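PDB 7LPO: cytoplasmic protein from Cryptococcus neoformans var. grubii serotype A, which probably hydrolyses steryl beta-glucosides, releasing glucose from the sterol, as a sterylglucosidase of glycoside hydrolase family 5. Local coordinates for residues V37-K48 with C565-D576. Residues are numbered along the deposited sequence; the frame is centred on the assembly and turned at random.
Sequences VLRGVNLSGSAK and CLNYAIWNYVPD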
loop_
_atom_site.group_PDB
_atom_site.type_symbol
_atom_site.label_atom_id
_atom_site.label_comp_id
_atom_site.label_asym_id
_atom_site.label_seq_id
_atom_site.Cartn_x
_atom_site.Cartn_y
_atom_site.Cartn_z
ATOM N N VAL A 37 16.552 4.014 -10.775
ATOM C CA VAL A 37 15.103 4.144 -10.680
ATOM C C VAL A 37 14.529 2.746 -10.506
ATOM O O VAL A 37 14.771 1.863 -11.339
ATOM C CB VAL A 37 14.493 4.835 -11.908
ATOM C CG1 VAL A 37 12.952 4.815 -11.817
ATOM C CG2 VAL A 37 15.006 6.264 -12.037
ATOM N N LEU A 38 13.778 2.545 -9.422
ATOM C CA LEU A 38 13.202 1.249 -9.093
ATOM C C LEU A 38 11.705 1.291 -9.356
ATOM O O LEU A 38 10.987 2.107 -8.765
ATOM C CB LEU A 38 13.476 0.869 -7.638
ATOM C CG LEU A 38 14.950 0.709 -7.269
ATOM C CD1 LEU A 38 15.051 0.486 -5.756
ATOM C CD2 LEU A 38 15.603 -0.433 -8.033
ATOM N N ARG A 39 11.239 0.393 -10.217
ATOM C CA ARG A 39 9.845 0.346 -10.615
ATOM C C ARG A 39 9.389 -1.097 -10.672
ATOM O O ARG A 39 10.099 -1.970 -11.181
ATOM C CB ARG A 39 9.636 1.030 -11.969
ATOM C CG ARG A 39 9.628 2.539 -11.832
ATOM C CD ARG A 39 9.505 3.261 -13.172
ATOM N NE ARG A 39 9.506 4.695 -12.922
ATOM C CZ ARG A 39 9.247 5.631 -13.824
ATOM N NH1 ARG A 39 8.958 5.294 -15.074
ATOM N NH2 ARG A 39 9.271 6.912 -13.458
ATOM N N GLY A 40 8.193 -1.335 -10.151
ATOM C CA GLY A 40 7.673 -2.676 -10.110
ATOM C C GLY A 40 6.251 -2.721 -9.603
ATOM O O GLY A 40 5.469 -1.803 -9.870
ATOM N N VAL A 41 5.916 -3.781 -8.863
ATOM C CA VAL A 41 4.546 -4.055 -8.453
ATOM C C VAL A 41 4.536 -4.528 -7.008
ATOM O O VAL A 41 5.546 -4.987 -6.468
ATOM C CB VAL A 41 3.883 -5.118 -9.354
ATOM C CG1 VAL A 41 3.981 -4.705 -10.798
ATOM C CG2 VAL A 41 4.576 -6.486 -9.161
ATOM N N ASN A 42 3.371 -4.389 -6.381
ATOM C CA ASN A 42 3.099 -5.057 -5.117
ATOM C C ASN A 42 2.722 -6.503 -5.404
ATOM O O ASN A 42 1.841 -6.769 -6.228
ATOM C CB ASN A 42 1.967 -4.361 -4.370
ATOM C CG ASN A 42 2.400 -3.048 -3.751
ATOM O OD1 ASN A 42 2.642 -2.964 -2.543
ATOM N ND2 ASN A 42 2.520 -2.019 -4.581
ATOM N N LEU A 43 3.380 -7.430 -4.712
ATOM C CA LEU A 43 3.185 -8.868 -4.879
ATOM C C LEU A 43 3.035 -9.463 -3.481
ATOM O O LEU A 43 4.041 -9.683 -2.796
ATOM C CB LEU A 43 4.366 -9.476 -5.628
ATOM C CG LEU A 43 4.327 -10.959 -5.991
ATOM C CD1 LEU A 43 3.579 -11.175 -7.286
ATOM C CD2 LEU A 43 5.756 -11.500 -6.090
ATOM N N SER A 44 1.805 -9.721 -3.034
ATOM C CA SER A 44 0.579 -9.547 -3.793
ATOM C C SER A 44 -0.599 -9.376 -2.831
ATOM O O SER A 44 -0.568 -9.858 -1.701
ATOM C CB SER A 44 0.335 -10.753 -4.699
ATOM O OG SER A 44 -0.999 -10.766 -5.189
ATOM N N GLY A 45 -1.654 -8.719 -3.290
ATOM C CA GLY A 45 -2.895 -8.681 -2.541
ATOM C C GLY A 45 -3.440 -10.046 -2.159
ATOM O O GLY A 45 -4.191 -10.169 -1.186
ATOM N N SER A 46 -3.088 -11.080 -2.927
ATOM C CA SER A 46 -3.597 -12.414 -2.642
ATOM C C SER A 46 -3.060 -12.968 -1.328
ATOM O O SER A 46 -3.645 -13.912 -0.792
ATOM C CB SER A 46 -3.248 -13.375 -3.778
ATOM O OG SER A 46 -1.844 -13.439 -3.956
ATOM N N ALA A 47 -1.962 -12.418 -0.809
ATOM C CA ALA A 47 -1.434 -12.832 0.481
ATOM C C ALA A 47 -2.204 -12.234 1.649
ATOM O O ALA A 47 -1.824 -12.456 2.802
ATOM C CB ALA A 47 0.038 -12.459 0.595
ATOM N N LYS A 48 -3.289 -11.513 1.388
ATOM C CA LYS A 48 -4.069 -10.937 2.477
ATOM C C LYS A 48 -4.937 -11.959 3.209
ATOM O O LYS A 48 -5.390 -11.688 4.329
ATOM C CB LYS A 48 -4.983 -9.842 1.940
ATOM C CG LYS A 48 -4.310 -8.553 1.580
ATOM C CD LYS A 48 -5.360 -7.586 1.023
ATOM C CE LYS A 48 -4.771 -6.251 0.686
ATOM N NZ LYS A 48 -5.829 -5.306 0.233
ATOM N N CYS A 565 10.156 11.861 -11.890
ATOM C CA CYS A 565 11.084 10.748 -12.124
ATOM C C CYS A 565 11.142 9.802 -10.922
ATOM O O CYS A 565 12.211 9.472 -10.401
ATOM C CB CYS A 565 12.479 11.277 -12.477
ATOM S SG CYS A 565 12.573 12.169 -14.062
ATOM N N LEU A 566 9.974 9.321 -10.512
ATOM C CA LEU A 566 9.832 8.643 -9.234
ATOM C C LEU A 566 10.026 7.133 -9.330
ATOM O O LEU A 566 9.813 6.508 -10.375
ATOM C CB LEU A 566 8.449 8.923 -8.641
ATOM C CG LEU A 566 8.258 10.229 -7.876
ATOM C CD1 LEU A 566 6.767 10.522 -7.722
ATOM C CD2 LEU A 566 8.937 10.155 -6.519
ATOM N N ASN A 567 10.455 6.559 -8.210
ATOM C CA ASN A 567 10.356 5.132 -7.976
ATOM C C ASN A 567 8.924 4.792 -7.568
ATOM O O ASN A 567 8.225 5.605 -6.948
ATOM C CB ASN A 567 11.333 4.707 -6.877
ATOM C CG ASN A 567 12.741 5.229 -7.103
ATOM O OD1 ASN A 567 13.448 4.796 -8.015
ATOM N ND2 ASN A 567 13.156 6.164 -6.267
ATOM N N TYR A 568 8.474 3.588 -7.921
ATOM C CA TYR A 568 7.136 3.230 -7.471
ATOM C C TYR A 568 6.862 1.743 -7.607
ATOM O O TYR A 568 7.556 1.019 -8.322
ATOM C CB TYR A 568 6.060 4.018 -8.230
ATOM C CG TYR A 568 6.071 3.855 -9.741
ATOM C CD1 TYR A 568 5.545 2.722 -10.344
ATOM C CD2 TYR A 568 6.592 4.839 -10.560
ATOM C CE1 TYR A 568 5.540 2.575 -11.715
ATOM C CE2 TYR A 568 6.579 4.703 -11.945
ATOM C CZ TYR A 568 6.057 3.570 -12.508
ATOM O OH TYR A 568 6.053 3.430 -13.875
ATOM N N ALA A 569 5.832 1.309 -6.881
ATOM C CA ALA A 569 5.322 -0.056 -6.912
ATOM C C ALA A 569 3.830 0.030 -7.199
ATOM O O ALA A 569 3.064 0.557 -6.384
ATOM C CB ALA A 569 5.590 -0.787 -5.593
ATOM N N ILE A 570 3.432 -0.477 -8.364
ATOM C CA ILE A 570 2.029 -0.500 -8.744
ATOM C C ILE A 570 1.258 -1.487 -7.873
ATOM O O ILE A 570 1.702 -2.617 -7.631
ATOM C CB ILE A 570 1.899 -0.874 -10.230
ATOM C CG1 ILE A 570 2.638 0.136 -11.113
ATOM C CG2 ILE A 570 0.435 -0.989 -10.595
ATOM C CD1 ILE A 570 2.742 -0.297 -12.575
ATOM N N TRP A 571 0.086 -1.065 -7.402
ATOM C CA TRP A 571 -0.879 -1.960 -6.769
ATOM C C TRP A 571 -1.891 -2.394 -7.829
ATOM O O TRP A 571 -2.626 -1.549 -8.351
ATOM C CB TRP A 571 -1.602 -1.278 -5.596
ATOM C CG TRP A 571 -2.455 -2.261 -4.844
ATOM C CD1 TRP A 571 -3.739 -2.624 -5.127
ATOM C CD2 TRP A 571 -2.056 -3.048 -3.712
ATOM N NE1 TRP A 571 -4.162 -3.598 -4.249
ATOM C CE2 TRP A 571 -3.149 -3.877 -3.371
ATOM C CE3 TRP A 571 -0.883 -3.134 -2.960
ATOM C CZ2 TRP A 571 -3.106 -4.767 -2.298
ATOM C CZ3 TRP A 571 -0.835 -4.021 -1.901
ATOM C CH2 TRP A 571 -1.939 -4.828 -1.579
ATOM N N ASN A 572 -1.941 -3.691 -8.162
ATOM C CA ASN A 572 -1.024 -4.737 -7.721
ATOM C C ASN A 572 -1.020 -5.837 -8.809
ATOM O O ASN A 572 -1.595 -5.667 -9.886
ATOM C CB ASN A 572 -1.424 -5.312 -6.367
ATOM C CG ASN A 572 -2.824 -5.885 -6.357
ATOM O OD1 ASN A 572 -3.692 -5.522 -7.166
ATOM N ND2 ASN A 572 -3.054 -6.781 -5.424
ATOM N N TYR A 573 -0.371 -6.960 -8.519
ATOM C CA TYR A 573 -0.318 -8.124 -9.399
ATOM C C TYR A 573 -0.894 -9.308 -8.632
ATOM O O TYR A 573 -0.352 -9.702 -7.596
ATOM C CB TYR A 573 1.122 -8.390 -9.839
ATOM C CG TYR A 573 1.289 -9.439 -10.905
ATOM C CD1 TYR A 573 1.216 -9.108 -12.255
ATOM C CD2 TYR A 573 1.542 -10.768 -10.561
ATOM C CE1 TYR A 573 1.377 -10.080 -13.237
ATOM C CE2 TYR A 573 1.714 -11.738 -11.524
ATOM C CZ TYR A 573 1.636 -11.393 -12.866
ATOM O OH TYR A 573 1.798 -12.374 -13.828
ATOM N N VAL A 574 -1.995 -9.858 -9.124
ATOM C CA VAL A 574 -2.722 -10.888 -8.391
ATOM C C VAL A 574 -2.901 -12.113 -9.276
ATOM O O VAL A 574 -3.810 -12.130 -10.124
ATOM C CB VAL A 574 -4.087 -10.369 -7.914
ATOM C CG1 VAL A 574 -4.798 -11.410 -7.074
ATOM C CG2 VAL A 574 -3.927 -9.058 -7.140
ATOM N N PRO A 575 -2.096 -13.162 -9.088
ATOM C CA PRO A 575 -2.224 -14.351 -9.953
ATOM C C PRO A 575 -3.617 -14.961 -10.036
ATOM O O PRO A 575 -3.950 -15.541 -11.078
ATOM C CB PRO A 575 -1.225 -15.338 -9.332
ATOM C CG PRO A 575 -0.142 -14.428 -8.740
ATOM C CD PRO A 575 -0.900 -13.221 -8.219
ATOM N N ASP A 576 -4.449 -14.853 -9.000
ATOM C CA ASP A 576 -5.752 -15.512 -9.007
ATOM C C ASP A 576 -6.910 -14.529 -9.178
ATOM O O ASP A 576 -8.057 -14.871 -8.878
ATOM C CB ASP A 576 -5.938 -16.346 -7.736
ATOM C CG ASP A 576 -5.985 -15.499 -6.472
ATOM O OD1 ASP A 576 -5.854 -14.257 -6.562
ATOM O OD2 ASP A 576 -6.150 -16.079 -5.378
#
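Strands 39-43 and 567-570 run parallel, 37° between their directions, with Arg39, Gly40 and Val41 bridged to Tyr568, Ala569 and Ile570. This is the seam that closes the TIM barrel of glycoside hydrolase family 5: its first strand, with 98-104 along its other edge, meets its last, itself paired with 518-522. The ladder alternates from Tyr568 N to Leu38 O up to Asn42 N to Ile570 O, then slips by one residue: Tyr573 N, not Asn572 N, reaches Asn42 O, just after the cis peptide between Trp571 and Asn572. At the N-terminal end of the pair, Asn567 OD1 accepts from Leu38 N at 2.7 Å, a nearly straight bond.

On the outer face, Arg39 lays its extended chain over the Tyr568 ring, CG 3.8 Å from the ring centroid in a CH-pi contact. NE and NH2 then grip Leu566 O side-on, at 3.1 and 3.2 Å, with the oxygen in the guanidinium plane, while Asp561 makes a salt bridge to NH2. Both Val41 CG2 and Leu43 CD1 pack on Tyr573, whose hydroxyl bonds to Arg90 and His87.

Inside the barrel, Asn42 sets its CG 3.4 Å from Trp571 CE3, the amide and indole planes 53° apart; its OD1 bonds to Arg100. Lys48 brings CE to the indole edge, and its NZ makes a salt bridge to Asp145 and a hydrogen bond to a bound Tris, which may mark the sugar-binding pocket expected at this end of a family 5 barrel. Ser44 OG, swung away from its own N (chi1 165°), reaches across to donate to Tyr573 O at 2.7 Å and accepts from Ser46 N at 3.1 Å, an ST turn.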